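Local atomic coordinates of probable hydrogenase maturation factor HypB (Methanocaldococcus jannaschii, PDB entry 2HF9), a protein that probably hydrolyses GTP slowly as a homodimeric maturation factor needed to insert nickel into the metal centre of [NiFe] hydrogenases. Residues G139-E151 against M163-A177. Sequence-based numbering, arbitrary orientation.
Sequences GTHKRIVVISTTE and MKTADLIVINKIDLA. With GSP (5'-guanosine-diphosphate-monothiophosphate), chain E.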
loop_
_atom_site.group_PDB
_atom_site.type_symbol
_atom_site.label_atom_id
_atom_site.label_comp_id
_atom_site.label_asym_id
_atom_site.label_seq_id
_atom_site.Cartn_x
_atom_site.Cartn_y
_atom_site.Cartn_z
ATOM N N GLY A 139 6.811 0.855 -20.259
ATOM C CA GLY A 139 6.754 0.620 -21.700
ATOM C C GLY A 139 5.436 -0.004 -22.109
ATOM O O GLY A 139 5.362 -0.723 -23.104
ATOM N N THR A 140 4.395 0.275 -21.329
ATOM C CA THR A 140 3.051 -0.236 -21.597
ATOM C C THR A 140 2.256 0.778 -22.414
ATOM O O THR A 140 2.634 1.950 -22.511
ATOM C CB THR A 140 2.294 -0.557 -20.280
ATOM O OG1 THR A 140 2.248 0.613 -19.450
ATOM C CG2 THR A 140 2.989 -1.671 -19.520
ATOM N N HIS A 141 1.159 0.318 -23.007
ATOM C CA HIS A 141 0.250 1.191 -23.740
ATOM C C HIS A 141 -0.684 1.950 -22.803
ATOM O O HIS A 141 -0.947 3.136 -23.009
ATOM C CB HIS A 141 -0.539 0.390 -24.776
ATOM C CG HIS A 141 0.324 -0.198 -25.847
ATOM N ND1 HIS A 141 0.908 -1.441 -25.734
ATOM C CD2 HIS A 141 0.735 0.306 -27.033
ATOM C CE1 HIS A 141 1.628 -1.685 -26.815
ATOM N NE2 HIS A 141 1.540 -0.640 -27.618
ATOM N N LYS A 142 -1.175 1.268 -21.769
ATOM C CA LYS A 142 -2.069 1.892 -20.796
ATOM C C LYS A 142 -1.704 1.565 -19.354
ATOM O O LYS A 142 -1.136 0.510 -19.052
ATOM C CB LYS A 142 -3.537 1.509 -21.050
ATOM C CG LYS A 142 -4.101 1.923 -22.403
ATOM C CD LYS A 142 -4.317 3.426 -22.523
ATOM C CE LYS A 142 -4.680 3.802 -23.953
ATOM N NZ LYS A 142 -4.763 5.276 -24.125
ATOM N N ARG A 143 -2.054 2.491 -18.471
ATOM C CA ARG A 143 -1.842 2.331 -17.048
ATOM C C ARG A 143 -3.184 2.271 -16.330
ATOM O O ARG A 143 -4.068 3.100 -16.564
ATOM C CB ARG A 143 -0.976 3.471 -16.525
ATOM C CG ARG A 143 0.460 3.415 -17.044
ATOM C CD ARG A 143 1.172 4.754 -16.955
ATOM N NE ARG A 143 1.433 5.175 -15.576
ATOM C CZ ARG A 143 2.498 4.816 -14.859
ATOM N NH1 ARG A 143 3.416 4.003 -15.369
ATOM N NH2 ARG A 143 2.636 5.257 -13.616
ATOM N N ILE A 144 -3.331 1.271 -15.467
ATOM C CA ILE A 144 -4.560 1.074 -14.706
ATOM C C ILE A 144 -4.219 1.161 -13.222
ATOM O O ILE A 144 -3.329 0.450 -12.749
ATOM C CB ILE A 144 -5.228 -0.296 -15.031
ATOM C CG1 ILE A 144 -5.566 -0.387 -16.527
ATOM C CG2 ILE A 144 -6.471 -0.528 -14.148
ATOM C CD1 ILE A 144 -6.027 -1.752 -17.002
ATOM N N VAL A 145 -4.893 2.055 -12.502
ATOM C CA VAL A 145 -4.721 2.140 -11.055
ATOM C C VAL A 145 -5.954 1.563 -10.370
ATOM O O VAL A 145 -7.077 2.035 -10.577
ATOM C CB VAL A 145 -4.418 3.584 -10.556
ATOM C CG1 VAL A 145 -4.353 3.633 -9.026
ATOM C CG2 VAL A 145 -3.112 4.086 -11.139
ATOM N N VAL A 146 -5.727 0.520 -9.577
ATOM C CA VAL A 146 -6.784 -0.120 -8.817
ATOM C C VAL A 146 -6.663 0.281 -7.352
ATOM O O VAL A 146 -5.664 -0.007 -6.697
ATOM C CB VAL A 146 -6.717 -1.670 -8.928
ATOM C CG1 VAL A 146 -7.935 -2.315 -8.249
ATOM C CG2 VAL A 146 -6.615 -2.102 -10.387
ATOM N N ILE A 147 -7.676 0.971 -6.850
ATOM C CA ILE A 147 -7.805 1.172 -5.415
ATOM C C ILE A 147 -9.125 0.562 -4.983
ATOM O O ILE A 147 -9.932 0.158 -5.823
ATOM C CB ILE A 147 -7.693 2.663 -4.976
ATOM C CG1 ILE A 147 -8.754 3.555 -5.662
ATOM C CG2 ILE A 147 -6.240 3.162 -5.112
ATOM C CD1 ILE A 147 -8.404 4.042 -7.070
ATOM N N SER A 148 -9.344 0.465 -3.683
ATOM C CA SER A 148 -10.573 -0.149 -3.219
ATOM C C SER A 148 -11.193 0.610 -2.060
ATOM O O SER A 148 -10.502 1.334 -1.334
ATOM C CB SER A 148 -10.345 -1.624 -2.878
ATOM O OG SER A 148 -9.610 -1.767 -1.681
ATOM N N THR A 149 -12.504 0.441 -1.897
ATOM C CA THR A 149 -13.261 1.155 -0.868
ATOM C C THR A 149 -12.699 0.922 0.539
ATOM O O THR A 149 -12.763 1.809 1.387
ATOM C CB THR A 149 -14.762 0.774 -0.896
ATOM O OG1 THR A 149 -14.913 -0.612 -0.569
ATOM C CG2 THR A 149 -15.360 1.035 -2.285
ATOM N N THR A 150 -12.119 -0.258 0.760
ATOM C CA THR A 150 -11.652 -0.665 2.087
ATOM C C THR A 150 -10.388 0.055 2.569
ATOM O O THR A 150 -10.001 -0.078 3.732
ATOM C CB THR A 150 -11.478 -2.195 2.197
ATOM O OG1 THR A 150 -10.526 -2.657 1.226
ATOM C CG2 THR A 150 -12.809 -2.892 1.981
ATOM N N GLU A 151 -9.761 0.810 1.671
ATOM C CA GLU A 151 -8.614 1.653 2.009
ATOM C C GLU A 151 -9.074 3.019 2.542
ATOM O O GLU A 151 -8.272 3.800 3.049
ATOM C CB GLU A 151 -7.712 1.829 0.784
ATOM C CG GLU A 151 -7.040 0.533 0.310
ATOM C CD GLU A 151 -7.069 0.354 -1.203
ATOM O OE1 GLU A 151 -7.070 1.366 -1.941
ATOM O OE2 GLU A 151 -7.083 -0.812 -1.657
ATOM N N MET A 163 -2.545 8.960 -9.495
ATOM C CA MET A 163 -3.859 9.059 -10.136
ATOM C C MET A 163 -3.779 9.777 -11.471
ATOM O O MET A 163 -4.453 9.396 -12.426
ATOM C CB MET A 163 -4.879 9.752 -9.222
ATOM C CG MET A 163 -5.201 8.992 -7.950
ATOM S SD MET A 163 -5.797 7.310 -8.218
ATOM C CE MET A 163 -5.469 6.632 -6.598
ATOM N N LYS A 164 -2.932 10.802 -11.537
ATOM C CA LYS A 164 -2.719 11.562 -12.772
ATOM C C LYS A 164 -2.016 10.762 -13.866
ATOM O O LYS A 164 -2.041 11.154 -15.035
ATOM C CB LYS A 164 -1.940 12.848 -12.486
ATOM C CG LYS A 164 -2.693 13.859 -11.643
ATOM C CD LYS A 164 -1.903 15.153 -11.530
ATOM C CE LYS A 164 -2.449 16.037 -10.424
ATOM N NZ LYS A 164 -1.842 15.689 -9.102
ATOM N N THR A 165 -1.386 9.649 -13.490
ATOM C CA THR A 165 -0.679 8.805 -14.462
ATOM C C THR A 165 -1.576 7.690 -15.011
ATOM O O THR A 165 -1.192 6.971 -15.934
ATOM C CB THR A 165 0.633 8.203 -13.876
ATOM O OG1 THR A 165 0.324 7.147 -12.956
ATOM C CG2 THR A 165 1.453 9.277 -13.160
ATOM N N ALA A 166 -2.782 7.573 -14.459
ATOM C CA ALA A 166 -3.708 6.508 -14.834
ATOM C C ALA A 166 -4.526 6.846 -16.077
ATOM O O ALA A 166 -4.961 7.988 -16.259
ATOM C CB ALA A 166 -4.631 6.184 -13.672
ATOM N N ASP A 167 -4.721 5.839 -16.925
ATOM C CA ASP A 167 -5.647 5.914 -18.048
ATOM C C ASP A 167 -7.007 5.362 -17.624
ATOM O O ASP A 167 -8.053 5.767 -18.145
ATOM C CB ASP A 167 -5.099 5.118 -19.229
ATOM C CG ASP A 167 -3.780 5.673 -19.740
ATOM O OD1 ASP A 167 -3.782 6.796 -20.278
ATOM O OD2 ASP A 167 -2.748 4.986 -19.598
ATOM N N LEU A 168 -6.968 4.425 -16.680
ATOM C CA LEU A 168 -8.162 3.881 -16.057
ATOM C C LEU A 168 -7.979 3.864 -14.547
ATOM O O LEU A 168 -6.965 3.382 -14.041
ATOM C CB LEU A 168 -8.453 2.459 -16.563
ATOM C CG LEU A 168 -9.550 1.669 -15.835
ATOM C CD1 LEU A 168 -10.934 2.270 -16.065
ATOM C CD2 LEU A 168 -9.531 0.187 -16.209
ATOM N N ILE A 169 -8.972 4.396 -13.838
ATOM C CA ILE A 169 -9.007 4.320 -12.386
ATOM C C ILE A 169 -10.167 3.409 -11.979
ATOM O O ILE A 169 -11.334 3.668 -12.301
ATOM C CB ILE A 169 -9.110 5.717 -11.739
ATOM C CG1 ILE A 169 -7.851 6.534 -12.063
ATOM C CG2 ILE A 169 -9.288 5.597 -10.227
ATOM C CD1 ILE A 169 -7.981 8.040 -11.882
ATOM N N VAL A 170 -9.818 2.320 -11.302
ATOM C CA VAL A 170 -10.789 1.339 -10.831
ATOM C C VAL A 170 -10.981 1.496 -9.325
ATOM O O VAL A 170 -10.028 1.378 -8.547
ATOM C CB VAL A 170 -10.338 -0.108 -11.168
ATOM C CG1 VAL A 170 -11.324 -1.130 -10.618
ATOM C CG2 VAL A 170 -10.185 -0.276 -12.676
ATOM N N ILE A 171 -12.212 1.804 -8.934
ATOM C CA ILE A 171 -12.598 1.849 -7.533
ATOM C C ILE A 171 -13.282 0.517 -7.252
ATOM O O ILE A 171 -14.464 0.316 -7.577
ATOM C CB ILE A 171 -13.510 3.064 -7.225
ATOM C CG1 ILE A 171 -12.784 4.371 -7.579
ATOM C CG2 ILE A 171 -13.931 3.072 -5.755
ATOM C CD1 ILE A 171 -13.701 5.546 -7.896
ATOM N N ASN A 172 -12.503 -0.403 -6.690
ATOM C CA ASN A 172 -12.915 -1.785 -6.496
ATOM C C ASN A 172 -13.536 -1.998 -5.109
ATOM O O ASN A 172 -13.487 -1.104 -4.253
ATOM C CB ASN A 172 -11.710 -2.724 -6.720
ATOM C CG ASN A 172 -12.099 -4.194 -6.789
ATOM O OD1 ASN A 172 -11.372 -5.062 -6.284
ATOM N ND2 ASN A 172 -13.237 -4.486 -7.407
ATOM N N LYS A 173 -14.121 -3.180 -4.907
ATOM C CA LYS A 173 -14.763 -3.582 -3.645
ATOM C C LYS A 173 -15.940 -2.679 -3.270
ATOM O O LYS A 173 -16.147 -2.385 -2.092
ATOM C CB LYS A 173 -13.749 -3.656 -2.487
ATOM C CG LYS A 173 -12.573 -4.599 -2.724
ATOM C CD LYS A 173 -11.671 -4.687 -1.496
ATOM C CE LYS A 173 -10.317 -5.266 -1.861
ATOM N NZ LYS A 173 -9.266 -4.823 -0.885
ATOM N N ILE A 174 -16.719 -2.255 -4.264
ATOM C CA ILE A 174 -17.871 -1.385 -3.987
ATOM C C ILE A 174 -18.920 -2.085 -3.119
ATOM O O ILE A 174 -19.722 -1.427 -2.453
ATOM C CB ILE A 174 -18.511 -0.772 -5.273
ATOM C CG1 ILE A 174 -19.078 -1.861 -6.201
ATOM C CG2 ILE A 174 -17.511 0.167 -5.971
ATOM C CD1 ILE A 174 -19.930 -1.321 -7.360
ATOM N N ASP A 175 -18.878 -3.417 -3.107
ATOM C CA ASP A 175 -19.754 -4.217 -2.253
ATOM C C ASP A 175 -19.457 -4.050 -0.755
ATOM O O ASP A 175 -20.281 -4.412 0.086
ATOM C CB ASP A 175 -19.720 -5.694 -2.670
ATOM C CG ASP A 175 -18.327 -6.303 -2.586
ATOM O OD1 ASP A 175 -17.458 -5.962 -3.422
ATOM O OD2 ASP A 175 -18.107 -7.143 -1.690
ATOM N N LEU A 176 -18.299 -3.476 -0.430
ATOM C CA LEU A 176 -17.870 -3.321 0.967
ATOM C C LEU A 176 -17.886 -1.871 1.470
ATOM O O LEU A 176 -17.472 -1.603 2.601
ATOM C CB LEU A 176 -16.468 -3.917 1.162
ATOM C CG LEU A 176 -16.243 -5.358 0.700
ATOM C CD1 LEU A 176 -14.779 -5.737 0.825
ATOM C CD2 LEU A 176 -17.116 -6.325 1.476
ATOM N N ALA A 177 -18.373 -0.952 0.638
ATOM C CA ALA A 177 -18.270 0.485 0.915
ATOM C C ALA A 177 -19.012 0.915 2.182
ATOM O O ALA A 177 -18.489 1.692 2.983
ATOM C CB ALA A 177 -18.751 1.289 -0.285
HETATM P PG GSP E . -1.368 -7.751 -3.825
HETATM O O3B GSP E . -2.976 -7.700 -3.781
HETATM S S1G GSP E . -0.731 -6.169 -3.576
HETATM O O2G GSP E . -0.942 -8.691 -2.682
HETATM O O3G GSP E . -0.921 -8.335 -5.175
HETATM P PB GSP E . -3.928 -7.551 -5.075
HETATM O O1B GSP E . -4.132 -6.114 -5.348
HETATM O O2B GSP E . -3.443 -8.299 -6.250
HETATM P PA GSP E . -6.015 -9.531 -4.628
HETATM O O1A GSP E . -6.488 -9.806 -6.005
HETATM O O2A GSP E . -5.109 -10.598 -4.131
HETATM O O3A GSP E . -5.343 -8.074 -4.500
HETATM O "O5'" GSP E . -7.297 -9.326 -3.689
HETATM C "C5'" GSP E . -7.156 -9.007 -2.319
HETATM C "C4'" GSP E . -8.357 -9.534 -1.539
HETATM O "O4'" GSP E . -9.519 -8.781 -1.842
HETATM C "C3'" GSP E . -8.692 -10.982 -1.854
HETATM O "O3'" GSP E . -9.067 -11.569 -0.628
HETATM C "C2'" GSP E . -9.884 -10.896 -2.782
HETATM O "O2'" GSP E . -10.746 -11.994 -2.646
HETATM C "C1'" GSP E . -10.561 -9.627 -2.302
HETATM N N9 GSP E . -11.308 -8.853 -3.307
HETATM C C8 GSP E . -10.850 -8.324 -4.488
HETATM N N7 GSP E . -11.867 -7.641 -5.060
HETATM C C5 GSP E . -12.953 -7.714 -4.256
HETATM C C6 GSP E . -14.244 -7.197 -4.355
HETATM O O6 GSP E . -14.570 -6.522 -5.330
HETATM N N1 GSP E . -15.151 -7.443 -3.341
HETATM C C2 GSP E . -14.783 -8.202 -2.242
HETATM N N2 GSP E . -15.660 -8.442 -1.273
HETATM N N3 GSP E . -13.500 -8.710 -2.146
HETATM C C4 GSP E . -12.605 -8.464 -3.141
HETATM O O HOH W 1 -2.758 6.662 -22.794
HETATM O O HOH W 2 -6.844 -2.942 -0.192
#
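Arg143 lays its guanidinium beside Thr165, with NH2 donating to Thr165 OG1 at 3.1 Å and the hydroxyl oxygen almost exactly in the guanidinium plane. The bend of the arginine chain at chi3 (68°) swings the NE edge of the group toward Thr165 as well, where its bonds to Thr165 O and OG1 are weak; NH2 is also held by Pro133 O, and the threonine hydroxyl by Ile162 O. Were Arg143 an alanine, Thr165 OG1 and Pro133 O would probably lose this donor and a gap would open beside the turn. The backbone of Arg143 is gripped too: its N meets the anti lone pair of Asp167 OD2 at 2.8 Å, and its O accepts from both Asp167 N and Leu168 N. From there strands 142-148 and 168-172 run parallel, bonded in alternation from Val145 N to Thr149 N, which donates to Asn172 O.

On one face Ile144 and Leu168 lie side by side; on the other, Val145 CG2 packs on Ala166 CB at 3.6 Å, and Ile147 meets the methyl of Met163 tip to tip. With CG1 between its backbone N and carbonyl carbon (chi1 58°), Ile147 also brings CD1 to 3.6 Å from Ile169 CG2.

Beyond the strands, Thr149 OG1 donates to Lys173 O at 2.6 Å from above the carbonyl plane, while Leu176 N reaches that oxygen from the opposite face. Lys173 NZ donates to Ser148 OG and, across the dimer, to Thr150 O of the second subunit. Asp175 takes guanine N1 and N2 on its two carboxylate oxygens, the base recognition of the NKxD motif at the end of a parallel strand in a P-loop GTPase.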